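Local atomic coordinates of COG0778: Nitroreductase (Streptococcus pneumoniae, PDB entry 2B67), a protein that probably catalyses the NAD(P)H-dependent reduction of nitro compounds or similar acceptors, using a bound flavin mononucleotide as redox cofactor. Residues A[16-24]-A[70-78]; A[56-65]-A[158-169]. All coordinates share one frame; numbering follows the deposited sequence. Where two conformers were deposited one is given.

Contact 1. Residues A[16-24]-A[70-78]; sequences TKHFTDKLV and EQVSSAPVT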
# COMPACT_ATOMS: atom_id res chain seq x y z
N THR A 16 5.71 -0.81 16.14
CA THR A 16 5.67 -0.45 17.57
C THR A 16 4.60 -1.25 18.32
O THR A 16 3.41 -1.21 17.96
CB THR A 16 5.41 1.06 17.75
OG1 THR A 16 6.32 1.80 16.93
CG2 THR A 16 5.56 1.49 19.20
N LYS A 17 5.02 -1.95 19.36
CA LYS A 17 4.13 -2.80 20.12
C LYS A 17 3.93 -2.35 21.56
O LYS A 17 2.97 -2.75 22.19
CB LYS A 17 4.61 -4.24 20.05
CG LYS A 17 4.36 -4.83 18.66
CD LYS A 17 5.07 -6.13 18.39
CE LYS A 17 5.25 -6.26 16.88
NZ LYS A 17 4.62 -7.53 16.37
N HIS A 18 4.80 -1.49 22.08
CA HIS A 18 4.65 -1.01 23.46
C HIS A 18 4.81 0.49 23.44
O HIS A 18 5.76 1.02 22.85
CB HIS A 18 5.66 -1.69 24.40
CG HIS A 18 5.51 -3.19 24.47
ND1 HIS A 18 6.38 -4.05 23.83
CD2 HIS A 18 4.57 -3.97 25.05
CE1 HIS A 18 5.99 -5.29 24.03
NE2 HIS A 18 4.90 -5.27 24.78
N PHE A 19 3.85 1.16 24.06
CA PHE A 19 3.70 2.60 23.98
C PHE A 19 3.88 3.24 25.37
O PHE A 19 3.52 2.64 26.38
CB PHE A 19 2.31 2.95 23.46
CG PHE A 19 2.01 2.37 22.09
CD1 PHE A 19 1.25 1.20 21.95
CD2 PHE A 19 2.48 2.99 20.95
CE1 PHE A 19 0.97 0.64 20.65
CE2 PHE A 19 2.21 2.45 19.64
CZ PHE A 19 1.43 1.29 19.51
N THR A 20 4.41 4.45 25.39
CA THR A 20 4.48 5.25 26.60
C THR A 20 3.08 5.82 26.85
O THR A 20 2.16 5.58 26.05
CB THR A 20 5.51 6.40 26.46
OG1 THR A 20 4.98 7.42 25.61
CG2 THR A 20 6.82 5.88 25.89
N ASP A 21 2.94 6.57 27.94
CA ASP A 21 1.69 7.24 28.28
C ASP A 21 1.57 8.65 27.72
O ASP A 21 0.59 9.34 28.01
CB ASP A 21 1.54 7.25 29.82
CG ASP A 21 1.62 5.87 30.40
OD1 ASP A 21 0.74 5.05 30.08
OD2 ASP A 21 2.61 5.58 31.14
N LYS A 22 2.55 9.09 26.92
CA LYS A 22 2.46 10.39 26.28
C LYS A 22 1.22 10.48 25.39
O LYS A 22 0.91 9.56 24.61
CB LYS A 22 3.73 10.70 25.43
CG LYS A 22 3.69 12.11 24.77
CD LYS A 22 4.96 12.44 24.01
CE LYS A 22 4.82 13.76 23.28
NZ LYS A 22 6.02 14.01 22.41
N LEU A 23 0.53 11.62 25.51
CA LEU A 23 -0.71 11.86 24.85
C LEU A 23 -0.46 12.10 23.35
O LEU A 23 0.57 12.65 22.96
CB LEU A 23 -1.40 13.07 25.52
CG LEU A 23 -1.81 13.00 27.00
CD1 LEU A 23 -2.48 14.29 27.42
CD2 LEU A 23 -2.76 11.81 27.23
N VAL A 24 -1.37 11.63 22.50
CA VAL A 24 -1.24 11.85 21.07
C VAL A 24 -2.23 12.93 20.67
O VAL A 24 -3.43 12.73 20.77
CB VAL A 24 -1.49 10.55 20.23
CG1 VAL A 24 -1.54 10.90 18.71
CG2 VAL A 24 -0.42 9.51 20.52
N GLU A 70 -3.41 -6.62 23.66
CA GLU A 70 -2.70 -5.65 24.49
C GLU A 70 -2.30 -4.39 23.71
O GLU A 70 -2.30 -3.28 24.26
CB GLU A 70 -1.47 -6.28 25.11
CG GLU A 70 -1.78 -7.08 26.39
CD GLU A 70 -2.14 -8.52 26.12
OE1 GLU A 70 -2.18 -8.96 24.94
OE2 GLU A 70 -2.40 -9.23 27.12
N GLN A 71 -1.94 -4.55 22.44
CA GLN A 71 -1.55 -3.40 21.62
C GLN A 71 -2.69 -2.42 21.45
O GLN A 71 -2.53 -1.22 21.69
CB GLN A 71 -1.00 -3.87 20.26
CG GLN A 71 0.35 -4.60 20.36
CD GLN A 71 0.83 -5.11 19.02
OE1 GLN A 71 0.92 -4.34 18.05
NE2 GLN A 71 1.15 -6.41 18.95
N VAL A 72 -3.86 -2.92 21.06
CA VAL A 72 -4.99 -2.05 20.88
C VAL A 72 -5.50 -1.45 22.22
O VAL A 72 -5.94 -0.29 22.26
CB VAL A 72 -6.12 -2.72 20.07
CG1 VAL A 72 -7.27 -1.73 19.82
CG2 VAL A 72 -5.58 -3.24 18.74
N SER A 73 -5.43 -2.22 23.30
CA SER A 73 -5.87 -1.71 24.63
C SER A 73 -5.00 -0.58 25.12
O SER A 73 -5.53 0.39 25.68
CB SER A 73 -5.82 -2.80 25.72
OG SER A 73 -6.77 -3.81 25.47
N SER A 74 -3.69 -0.70 24.93
CA SER A 74 -2.75 0.31 25.44
C SER A 74 -2.61 1.53 24.56
O SER A 74 -2.56 2.64 25.08
CB SER A 74 -1.38 -0.29 25.67
OG SER A 74 -1.45 -1.22 26.73
N ALA A 75 -2.53 1.33 23.23
CA ALA A 75 -2.26 2.44 22.32
C ALA A 75 -3.23 3.60 22.58
O ALA A 75 -4.43 3.39 22.68
CB ALA A 75 -2.31 1.99 20.87
N PRO A 76 -2.70 4.83 22.72
CA PRO A 76 -3.59 5.97 23.01
C PRO A 76 -4.64 6.12 21.89
O PRO A 76 -5.76 6.57 22.14
CB PRO A 76 -2.64 7.17 23.03
CG PRO A 76 -1.30 6.63 23.19
CD PRO A 76 -1.27 5.25 22.62
N VAL A 77 -4.26 5.74 20.67
CA VAL A 77 -5.11 5.89 19.51
C VAL A 77 -4.98 4.64 18.65
O VAL A 77 -3.89 4.11 18.53
CB VAL A 77 -4.70 7.14 18.65
CG1 VAL A 77 -5.54 7.23 17.35
CG2 VAL A 77 -4.82 8.39 19.45
N THR A 78 -6.09 4.23 18.05
CA THR A 78 -6.11 3.23 16.99
C THR A 78 -6.94 3.78 15.85
O THR A 78 -8.02 4.34 16.04
CB THR A 78 -6.68 1.86 17.43
OG1 THR A 78 -5.85 1.30 18.44
CG2 THR A 78 -6.76 0.87 16.20
O HOH W 1 0.78 -1.77 18.56
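K17 lays its aliphatic chain obliquely across the amide of Q71, next to the flavin. K17 CG lies 3.5 Å from Q71 OE1 and a similar distance from the rest of the amide. Q71 is extended beyond CG (chi2 177°), which carries its amide from the helix out to the lysine. Further along, the ring of F19 leans on A75, with F19 CE1 3.6 Å from A75 CB. The ring meets this methyl group obliquely. Beyond it, V24 covers the proline: V24 CG2 sits 4.0 Å from P76 CG, and the two side chains cross at about a right angle. V24 CB also packs at 4.0 Å on V77 CG2.

At the flavin end a water bridges the loop backbone to the Q71 amide. It donates to T16 O at 2.8 Å and to Q71 OE1 at 2.6 Å, so the amide oxygen is tied to the loop. The segments share no direct hydrogen bond. Backbone bonds of T16 to S153, H18 to D186 and T20 to Y184 also hold the loop 16-24. Within it, T20 OG1 accepts from K22 N at 3.2 Å, an ST turn. In the segment 70-78, A75 is the first residue past helix 68-74, and V77 opens the strand 77-84. F19 and A75 both also touch T181 of the central sheet.

K17 NZ and Q71 NE2 both hydrogen-bond O2 of the FMN. The water on OE1 probably helps set the amide so that NE2 faces the flavin. The lysine's positive charge beside O2 would probably stabilise negative charge on the reduced flavin, as in related flavoenzymes.

Contact 2. Residues A[56-65]-A[158-169]; sequences KNAELAKLAY and GFDKSKVNEVLE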
# COMPACT_ATOMS: atom_id res chain seq x y z
N LYS A 56 -13.63 4.26 21.96
CA LYS A 56 -14.03 2.84 21.89
C LYS A 56 -12.86 1.82 21.89
O LYS A 56 -13.02 0.67 21.48
CB LYS A 56 -14.98 2.58 20.69
CG LYS A 56 -16.31 3.39 20.79
CD LYS A 56 -17.29 3.02 19.69
CE LYS A 56 -18.73 3.45 20.06
NZ LYS A 56 -18.95 4.95 19.91
N ASN A 57 -11.70 2.26 22.38
CA ASN A 57 -10.50 1.44 22.33
C ASN A 57 -10.61 0.11 23.04
O ASN A 57 -10.12 -0.89 22.54
CB ASN A 57 -9.29 2.19 22.87
CG ASN A 57 -9.05 3.49 22.13
OD1 ASN A 57 -8.12 3.61 21.35
ND2 ASN A 57 -9.91 4.45 22.38
N ALA A 58 -11.21 0.10 24.22
CA ALA A 58 -11.31 -1.13 25.01
C ALA A 58 -12.20 -2.17 24.33
O ALA A 58 -11.89 -3.35 24.34
CB ALA A 58 -11.81 -0.85 26.44
N GLU A 59 -13.34 -1.69 23.81
CA GLU A 59 -14.28 -2.47 23.00
C GLU A 59 -13.56 -3.06 21.78
O GLU A 59 -13.56 -4.27 21.56
CB GLU A 59 -15.42 -1.56 22.51
CG GLU A 59 -16.80 -1.75 23.17
CD GLU A 59 -17.97 -1.61 22.17
OE1 GLU A 59 -18.64 -2.64 21.87
OE2 GLU A 59 -18.20 -0.48 21.67
N LEU A 60 -12.94 -2.18 21.01
CA LEU A 60 -12.22 -2.58 19.78
C LEU A 60 -11.19 -3.65 20.08
O LEU A 60 -11.07 -4.63 19.34
CB LEU A 60 -11.58 -1.36 19.09
CG LEU A 60 -10.77 -1.65 17.83
CD1 LEU A 60 -11.68 -2.30 16.72
CD2 LEU A 60 -10.08 -0.38 17.32
N ALA A 61 -10.44 -3.48 21.17
CA ALA A 61 -9.38 -4.40 21.53
C ALA A 61 -9.87 -5.83 21.72
O ALA A 61 -9.10 -6.77 21.49
CB ALA A 61 -8.68 -3.92 22.80
N LYS A 62 -11.12 -6.00 22.16
CA LYS A 62 -11.73 -7.35 22.33
C LYS A 62 -11.84 -8.11 21.03
O LYS A 62 -12.03 -9.35 21.05
CB LYS A 62 -13.12 -7.25 22.95
CG LYS A 62 -13.12 -6.70 24.35
CD LYS A 62 -14.55 -6.63 24.86
CE LYS A 62 -14.58 -5.94 26.20
NZ LYS A 62 -15.98 -5.54 26.50
N LEU A 63 -11.70 -7.38 19.90
CA LEU A 63 -11.73 -7.98 18.54
C LEU A 63 -10.36 -8.40 18.00
O LEU A 63 -10.24 -9.02 16.93
CB LEU A 63 -12.38 -7.01 17.57
CG LEU A 63 -13.77 -6.49 17.91
CD1 LEU A 63 -14.23 -5.71 16.71
CD2 LEU A 63 -14.77 -7.62 18.28
N ALA A 64 -9.32 -8.05 18.74
CA ALA A 64 -7.94 -8.28 18.28
C ALA A 64 -7.44 -9.64 18.78
O ALA A 64 -7.72 -10.01 19.92
CB ALA A 64 -7.03 -7.14 18.81
N TYR A 65 -6.69 -10.36 17.96
CA TYR A 65 -6.19 -11.69 18.34
C TYR A 65 -4.85 -11.63 19.10
O TYR A 65 -4.04 -10.74 18.85
CB TYR A 65 -5.95 -12.58 17.11
CG TYR A 65 -7.10 -12.73 16.12
CD1 TYR A 65 -6.83 -12.79 14.75
CD2 TYR A 65 -8.40 -12.84 16.54
CE1 TYR A 65 -7.86 -12.92 13.83
CE2 TYR A 65 -9.43 -12.98 15.64
CZ TYR A 65 -9.14 -13.01 14.28
OH TYR A 65 -10.17 -13.19 13.38
N GLY A 158 -4.39 -8.96 12.31
CA GLY A 158 -4.99 -10.02 13.16
C GLY A 158 -6.09 -9.53 14.11
O GLY A 158 -5.85 -9.28 15.32
N PHE A 159 -7.30 -9.39 13.56
CA PHE A 159 -8.47 -8.96 14.29
C PHE A 159 -9.69 -9.49 13.57
O PHE A 159 -9.60 -9.91 12.40
CB PHE A 159 -8.54 -7.42 14.46
CG PHE A 159 -8.69 -6.67 13.17
CD1 PHE A 159 -7.58 -6.38 12.38
CD2 PHE A 159 -9.94 -6.24 12.74
CE1 PHE A 159 -7.73 -5.66 11.16
CE2 PHE A 159 -10.08 -5.52 11.55
CZ PHE A 159 -8.97 -5.24 10.76
N ASP A 160 -10.81 -9.48 14.28
CA ASP A 160 -12.07 -10.07 13.84
C ASP A 160 -12.86 -9.05 13.02
O ASP A 160 -13.63 -8.28 13.57
CB ASP A 160 -12.90 -10.48 15.07
CG ASP A 160 -14.20 -11.16 14.69
OD1 ASP A 160 -14.42 -11.31 13.46
OD2 ASP A 160 -14.96 -11.58 15.60
N LYS A 161 -12.66 -9.05 11.71
CA LYS A 161 -13.24 -8.05 10.84
C LYS A 161 -14.76 -8.00 10.88
O LYS A 161 -15.35 -6.93 10.67
CB LYS A 161 -12.77 -8.23 9.39
CG LYS A 161 -11.33 -7.77 9.17
CD LYS A 161 -10.77 -8.32 7.87
CE LYS A 161 -9.37 -7.79 7.54
NZ LYS A 161 -9.13 -7.97 6.08
N SER A 162 -15.39 -9.14 11.18
CA SER A 162 -16.86 -9.26 11.14
C SER A 162 -17.57 -8.46 12.25
O SER A 162 -18.78 -8.22 12.18
CB SER A 162 -17.26 -10.74 11.24
OG SER A 162 -17.07 -11.27 12.55
N LYS A 163 -16.85 -8.03 13.27
CA LYS A 163 -17.55 -7.29 14.34
C LYS A 163 -17.20 -5.81 14.38
O LYS A 163 -17.78 -5.05 15.19
CB LYS A 163 -17.31 -7.92 15.73
CG LYS A 163 -17.91 -9.32 15.90
CD LYS A 163 -17.59 -9.91 17.28
CE LYS A 163 -18.30 -11.27 17.48
NZ LYS A 163 -17.78 -11.96 18.72
N VAL A 164 -16.25 -5.41 13.55
CA VAL A 164 -15.67 -4.06 13.65
C VAL A 164 -16.70 -2.98 13.34
O VAL A 164 -16.74 -1.95 14.04
CB VAL A 164 -14.38 -3.83 12.78
CG1 VAL A 164 -13.92 -2.39 12.93
CG2 VAL A 164 -13.22 -4.73 13.23
N ASN A 165 -17.53 -3.19 12.31
CA ASN A 165 -18.53 -2.18 11.93
C ASN A 165 -19.48 -1.93 13.07
O ASN A 165 -19.83 -0.80 13.35
CB ASN A 165 -19.35 -2.61 10.71
CG ASN A 165 -18.58 -2.44 9.41
OD1 ASN A 165 -18.77 -1.46 8.68
ND2 ASN A 165 -17.76 -3.42 9.10
N GLU A 166 -19.93 -3.01 13.70
CA GLU A 166 -20.86 -2.97 14.82
C GLU A 166 -20.24 -2.23 16.02
O GLU A 166 -20.79 -1.24 16.49
CB GLU A 166 -21.24 -4.41 15.18
CG GLU A 166 -22.10 -4.62 16.39
CD GLU A 166 -22.65 -6.04 16.45
OE1 GLU A 166 -23.90 -6.16 16.63
OE2 GLU A 166 -21.86 -7.03 16.29
N VAL A 167 -19.07 -2.68 16.47
CA VAL A 167 -18.34 -2.05 17.57
C VAL A 167 -18.04 -0.55 17.33
O VAL A 167 -18.20 0.26 18.23
CB VAL A 167 -17.05 -2.84 17.87
CG1 VAL A 167 -16.16 -2.14 18.87
CG2 VAL A 167 -17.41 -4.25 18.38
N LEU A 168 -17.62 -0.19 16.13
CA LEU A 168 -17.26 1.20 15.85
C LEU A 168 -18.40 2.05 15.27
O LEU A 168 -18.19 3.23 14.99
CB LEU A 168 -16.03 1.25 14.91
CG LEU A 168 -14.74 0.62 15.44
CD1 LEU A 168 -13.54 0.91 14.57
CD2 LEU A 168 -14.49 1.11 16.85
N GLU A 169 -19.57 1.44 15.08
CA GLU A 169 -20.75 2.13 14.56
C GLU A 169 -20.49 2.76 13.20
O GLU A 169 -20.69 3.97 13.00
CB GLU A 169 -21.32 3.16 15.56
CG GLU A 169 -21.58 2.55 16.93
CD GLU A 169 -22.08 3.56 17.97
OE1 GLU A 169 -22.02 4.81 17.74
OE2 GLU A 169 -22.54 3.08 19.05
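L63 fills the middle of this contact with its two methyl groups. L63 CD1 lies 3.8 Å from V164 CG2 and 3.9 Å from V167 CG2. The other branch, L63 CD2, rests 3.6 Å from K163 CB. L60 continues the layer more loosely towards V164 and L168. V167 CG1 meets E59 CB; the outer part of E59 is modelled in two positions. Helices 57-61 and 161-168 are packed nearly antiparallel, at 162° and with axes 9.8 Å apart, on one side of the central sheet of this nitroreductase fold. L60 and L168 also touch strand 77-84, at T78 and A80.

At one end the backbones join in a single beta bridge between A64 and F159. D160 N donates to L63 O at 2.7 Å, and Y65 N to G158 O at 3.0 Å. F159 CA sits over the centre of one face of the Y65 ring, 4.0 Å from its plane. G158 N hydrogen-bonds FMN O4. D160 is the N-cap of helix 161-168: its OD1 accepts from S162 N and from S162 OG, both on the same face of the carboxylate. At the far end K56 NZ and E169 OE1 form a long salt bridge of 3.8 Å, near R204 of the second subunit.

In the fold
Both contacts are partly buried, with their centres about 16 Å apart. They adjoin through helices 57-61 and 68-74, which follow each other in sequence, and the strand after them: V72 and S73 pack on A61, and T78 of strand 77-84 on L60. Contact 1 joins a loop without regular structure to a helix end and strand start, whereas contact 2 pairs two helices and adds a backbone bridge. Contact 1 is mainly apolar with one bridging water; contact 2 adds direct backbone bonds and a long salt bridge. Each reaches FMN, by side chains at O2 in contact 1 and by backbone at O4 in contact 2. Of the two, contact 2 alone touches the second subunit.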